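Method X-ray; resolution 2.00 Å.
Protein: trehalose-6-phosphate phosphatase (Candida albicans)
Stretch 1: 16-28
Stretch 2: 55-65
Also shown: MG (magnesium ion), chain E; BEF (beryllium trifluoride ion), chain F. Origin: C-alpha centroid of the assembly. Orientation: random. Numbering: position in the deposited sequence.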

# COMPACT_ATOMS: atom_id res chain seq x y z
N ASN A 16 -7.11 -14.03 16.35
CA ASN A 16 -5.85 -14.45 15.76
C ASN A 16 -4.74 -13.51 16.27
O ASN A 16 -3.62 -13.96 16.55
CB ASN A 16 -5.91 -14.43 14.24
CG ASN A 16 -4.83 -15.28 13.58
OD1 ASN A 16 -5.06 -16.44 13.26
ND2 ASN A 16 -3.65 -14.73 13.42
N TYR A 17 -5.06 -12.22 16.39
CA TYR A 17 -4.12 -11.21 16.91
C TYR A 17 -3.64 -11.56 18.31
O TYR A 17 -2.44 -11.64 18.55
CB TYR A 17 -4.77 -9.82 16.93
CG TYR A 17 -3.89 -8.73 17.56
CD1 TYR A 17 -2.91 -8.09 16.83
CD2 TYR A 17 -4.07 -8.33 18.89
CE1 TYR A 17 -2.12 -7.09 17.39
CE2 TYR A 17 -3.28 -7.33 19.46
CZ TYR A 17 -2.30 -6.72 18.70
OH TYR A 17 -1.50 -5.74 19.24
N LYS A 18 -4.58 -11.79 19.21
CA LYS A 18 -4.22 -12.05 20.60
C LYS A 18 -3.54 -13.42 20.79
O LYS A 18 -2.79 -13.62 21.74
CB LYS A 18 -5.46 -11.88 21.49
CG LYS A 18 -5.97 -10.45 21.40
CD LYS A 18 -7.19 -10.15 22.26
CE LYS A 18 -6.91 -9.00 23.26
NZ LYS A 18 -6.13 -7.84 22.69
N GLU A 19 -3.79 -14.35 19.87
CA GLU A 19 -3.14 -15.65 19.93
C GLU A 19 -1.69 -15.61 19.45
O GLU A 19 -0.84 -16.37 19.93
CB GLU A 19 -3.92 -16.68 19.11
CG GLU A 19 -4.07 -18.03 19.79
CD GLU A 19 -5.08 -18.02 20.92
OE1 GLU A 19 -5.81 -17.01 21.07
OE2 GLU A 19 -5.15 -19.02 21.66
N SER A 20 -1.41 -14.72 18.50
CA SER A 20 -0.12 -14.69 17.80
C SER A 20 1.03 -14.00 18.56
O SER A 20 0.80 -13.16 19.43
CB SER A 20 -0.30 -14.00 16.46
OG SER A 20 -0.70 -12.65 16.66
N GLN A 21 2.26 -14.36 18.20
CA GLN A 21 3.46 -13.84 18.86
C GLN A 21 4.24 -12.85 18.00
O GLN A 21 4.88 -11.94 18.53
CB GLN A 21 4.39 -14.99 19.26
CG GLN A 21 3.87 -15.94 20.31
CD GLN A 21 4.90 -16.99 20.67
OE1 GLN A 21 6.01 -16.66 21.09
NE2 GLN A 21 4.55 -18.26 20.49
N ARG A 22 4.21 -13.04 16.68
CA ARG A 22 5.02 -12.22 15.78
C ARG A 22 4.14 -11.57 14.72
O ARG A 22 3.86 -12.14 13.67
CB ARG A 22 6.12 -13.07 15.13
CG ARG A 22 7.10 -13.63 16.14
CD ARG A 22 7.99 -14.69 15.54
NE ARG A 22 7.22 -15.85 15.07
CZ ARG A 22 6.83 -16.85 15.84
NH1 ARG A 22 7.12 -16.85 17.14
NH2 ARG A 22 6.13 -17.85 15.33
N ARG A 23 3.72 -10.35 15.02
CA ARG A 23 2.71 -9.71 14.22
C ARG A 23 3.32 -8.72 13.25
O ARG A 23 4.21 -7.95 13.62
CB ARG A 23 1.73 -9.02 15.16
CG ARG A 23 1.29 -9.97 16.28
CD ARG A 23 0.10 -9.44 16.98
NE ARG A 23 -0.26 -10.16 18.21
CZ ARG A 23 -0.09 -9.68 19.44
NH1 ARG A 23 0.47 -8.49 19.62
NH2 ARG A 23 -0.46 -10.41 20.48
N LEU A 24 2.84 -8.72 12.01
CA LEU A 24 3.32 -7.78 11.00
C LEU A 24 2.15 -7.05 10.36
O LEU A 24 1.29 -7.66 9.69
CB LEU A 24 4.14 -8.50 9.93
CG LEU A 24 4.69 -7.70 8.76
CD1 LEU A 24 5.69 -6.64 9.22
CD2 LEU A 24 5.32 -8.64 7.74
N PHE A 25 2.11 -5.74 10.57
CA PHE A 25 1.10 -4.88 9.98
C PHE A 25 1.66 -4.18 8.74
O PHE A 25 2.74 -3.56 8.78
CB PHE A 25 0.63 -3.83 11.00
CG PHE A 25 -0.09 -4.43 12.19
CD1 PHE A 25 -1.45 -4.66 12.15
CD2 PHE A 25 0.62 -4.80 13.33
CE1 PHE A 25 -2.11 -5.22 13.23
CE2 PHE A 25 -0.03 -5.36 14.42
CZ PHE A 25 -1.40 -5.57 14.37
N LEU A 26 0.90 -4.26 7.65
CA LEU A 26 1.31 -3.72 6.35
C LEU A 26 0.25 -2.76 5.85
O LEU A 26 -0.72 -3.14 5.18
CB LEU A 26 1.52 -4.86 5.36
CG LEU A 26 2.45 -5.95 5.87
CD1 LEU A 26 2.21 -7.28 5.13
CD2 LEU A 26 3.91 -5.51 5.77
N PHE A 27 0.45 -1.48 6.17
CA PHE A 27 -0.59 -0.49 5.95
C PHE A 27 -0.32 0.41 4.77
O PHE A 27 0.67 1.14 4.74
CB PHE A 27 -0.79 0.43 7.16
CG PHE A 27 -1.21 -0.28 8.41
CD1 PHE A 27 -1.95 -1.46 8.35
CD2 PHE A 27 -0.91 0.27 9.66
CE1 PHE A 27 -2.35 -2.10 9.51
CE2 PHE A 27 -1.32 -0.36 10.82
CZ PHE A 27 -2.04 -1.55 10.75
N ASP A 28 -1.25 0.39 3.83
CA ASP A 28 -1.40 1.51 2.93
C ASP A 28 -1.73 2.78 3.73
O ASP A 28 -2.33 2.66 4.80
CB ASP A 28 -2.51 1.24 1.95
CG ASP A 28 -2.62 2.31 0.96
OD1 ASP A 28 -1.55 2.63 0.46
OD2 ASP A 28 -3.72 2.86 0.73
N VAL A 55 0.09 2.73 20.44
CA VAL A 55 -0.22 1.55 21.24
C VAL A 55 0.23 0.27 20.55
O VAL A 55 0.84 -0.61 21.16
CB VAL A 55 -1.73 1.43 21.54
CG1 VAL A 55 -2.01 0.14 22.30
CG2 VAL A 55 -2.21 2.63 22.33
N LEU A 56 -0.05 0.17 19.26
CA LEU A 56 0.33 -1.02 18.52
C LEU A 56 1.85 -1.16 18.44
O LEU A 56 2.39 -2.25 18.66
CB LEU A 56 -0.29 -1.01 17.13
CG LEU A 56 -1.80 -1.23 17.09
CD1 LEU A 56 -2.27 -1.36 15.65
CD2 LEU A 56 -2.22 -2.44 17.90
N SER A 57 2.56 -0.07 18.15
CA SER A 57 4.01 -0.14 18.00
C SER A 57 4.71 -0.37 19.34
O SER A 57 5.86 -0.81 19.36
CB SER A 57 4.57 1.13 17.35
OG SER A 57 4.38 2.27 18.17
N SER A 58 4.02 -0.11 20.44
CA SER A 58 4.63 -0.25 21.76
C SER A 58 4.79 -1.69 22.18
O SER A 58 5.67 -2.03 22.98
CB SER A 58 3.80 0.50 22.80
OG SER A 58 3.83 1.89 22.55
N ASP A 59 3.95 -2.55 21.61
CA ASP A 59 4.03 -3.99 21.83
C ASP A 59 5.18 -4.55 21.00
O ASP A 59 5.17 -4.46 19.77
CB ASP A 59 2.69 -4.65 21.46
CG ASP A 59 2.60 -6.10 21.91
OD1 ASP A 59 3.64 -6.77 22.07
OD2 ASP A 59 1.46 -6.57 22.10
N PRO A 60 6.19 -5.10 21.67
CA PRO A 60 7.35 -5.62 20.94
C PRO A 60 7.00 -6.84 20.06
O PRO A 60 7.82 -7.23 19.22
CB PRO A 60 8.33 -6.01 22.06
CG PRO A 60 7.46 -6.24 23.25
CD PRO A 60 6.33 -5.26 23.13
N LYS A 61 5.81 -7.42 20.24
CA LYS A 61 5.36 -8.48 19.33
C LYS A 61 4.99 -7.91 17.96
O LYS A 61 4.95 -8.65 16.97
CB LYS A 61 4.14 -9.22 19.90
CG LYS A 61 4.40 -10.05 21.15
CD LYS A 61 3.11 -10.68 21.66
CE LYS A 61 3.35 -11.54 22.90
NZ LYS A 61 2.09 -11.88 23.62
N ASN A 62 4.76 -6.61 17.90
CA ASN A 62 4.27 -5.98 16.68
C ASN A 62 5.35 -5.26 15.87
O ASN A 62 6.19 -4.56 16.43
CB ASN A 62 3.16 -4.99 17.01
CG ASN A 62 1.92 -5.67 17.56
OD1 ASN A 62 1.73 -6.88 17.41
ND2 ASN A 62 1.07 -4.89 18.22
N GLN A 63 5.31 -5.43 14.55
CA GLN A 63 6.09 -4.62 13.62
C GLN A 63 5.13 -3.96 12.64
O GLN A 63 4.32 -4.64 11.99
CB GLN A 63 7.11 -5.47 12.86
CG GLN A 63 8.21 -6.06 13.71
CD GLN A 63 9.11 -4.99 14.30
OE1 GLN A 63 9.86 -4.34 13.58
NE2 GLN A 63 9.02 -4.80 15.61
N ILE A 64 5.20 -2.64 12.52
CA ILE A 64 4.26 -1.93 11.66
C ILE A 64 4.96 -1.21 10.52
O ILE A 64 5.93 -0.48 10.73
CB ILE A 64 3.44 -0.91 12.46
CG1 ILE A 64 2.73 -1.59 13.63
CG2 ILE A 64 2.45 -0.20 11.54
CD1 ILE A 64 2.13 -0.58 14.61
N TRP A 65 4.45 -1.41 9.31
CA TRP A 65 4.99 -0.74 8.13
C TRP A 65 3.92 0.04 7.38
O TRP A 65 2.80 -0.45 7.17
CB TRP A 65 5.65 -1.76 7.20
CG TRP A 65 7.01 -2.14 7.67
CD1 TRP A 65 7.31 -2.94 8.73
CD2 TRP A 65 8.25 -1.73 7.11
NE1 TRP A 65 8.67 -3.05 8.87
CE2 TRP A 65 9.27 -2.31 7.89
CE3 TRP A 65 8.61 -0.92 6.03
CZ2 TRP A 65 10.63 -2.12 7.61
CZ3 TRP A 65 9.95 -0.72 5.76
CH2 TRP A 65 10.95 -1.32 6.54
MG MG E . -4.14 4.17 -0.85
BE BEF F . -1.33 4.06 -0.04
F1 BEF F . -0.46 4.22 -1.57
F2 BEF F . -2.51 5.24 -0.62
F3 BEF F . -0.48 5.38 0.76
O HOH W 1 -3.28 3.07 -2.41
O HOH W 2 -5.09 5.45 -2.11

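Stretch 2 approaches stretch 1 first through a helix, then through a turn, and finally as a β-strand, 62-65, that runs parallel to strand 23-27 at an interaxial angle of 14°. Together the two stretches bury 700 Å², both sides summed.

L56 points toward stretch 1, while V55, S57 and S58 make no contact with it. The two methyls of L56 meet two aromatic residues that lie on the same side of it: L56 CD1 lies over one face of the F25 ring, 4.5 Å from F25 CZ, and L56 CD2 approaches Y17 OH at 3.6 Å. A branched aliphatic side chain suits this buried position, as its two methyls reach different partners.

D59 opens a type I turn that ends at N62, closed by N62 N donating to D59 O (2.9 Å). Its carboxylate serves both the turn and the interface. D59 OD1 accepts from K61 N (2.9 Å), whereas D59 OD2 forms a salt bridge with R23 NH1 (3.3 Å).

K61 is exposed, yet 91 Å² of it is covered by stretch 1, the largest area of any residue here. K61 CB packs 3.1 Å from Q21 O and also lies over one face of the R23 guanidinium, 3.8 Å from R23 NH1. The side chain is extended, with chi2 to chi4 all t, and its amino group ends close to a like charge, K61 NZ to R23 NH2 being 4.3 Å. K61 O accepts from R23 N (2.9 Å), the first backbone hydrogen bond of the pairing.

N62, paired with R23, is the polar centre of the contact. N62 OD1 accepts from R23 NH1 (3.0 Å) near the guanidinium plane, and N62 ND2 donates both to Y17 OH (2.9 Å) and to L56 O within its own stretch (3.0 Å). An amide, with a donor and an acceptor side by side, can satisfy all three partners from a buried site. The edge of the F25 ring borders the same group, with F25 CE2 3.7 Å from N62 CG.

Q63 continues the parallel ladder begun at K61 O. Q63 N donates to R23 O (2.9 Å) and Q63 O accepts from F25 N (2.8 Å); L24 CA also approaches Q63 O at 3.4 Å in a CA-H...O contact. The Q63 side chain emerges on the face shared with L24, but its end leads away, in keeping with its partial exposure.

I64 returns to the face of R23, F25 and N62. I64 CG1 meets F25 CD2 at 3.9 Å and I64 CG2 meets F27 CE2 at 3.8 Å, so the β-branched side chain fills space beside both rings.

W65 completes the ladder: W65 N donates to F25 O (2.8 Å) and W65 O accepts from F27 N (2.8 Å). On the L24 and L26 face its buried indole packs against L24, with W65 CD1 4.1 Å from L24 CD1.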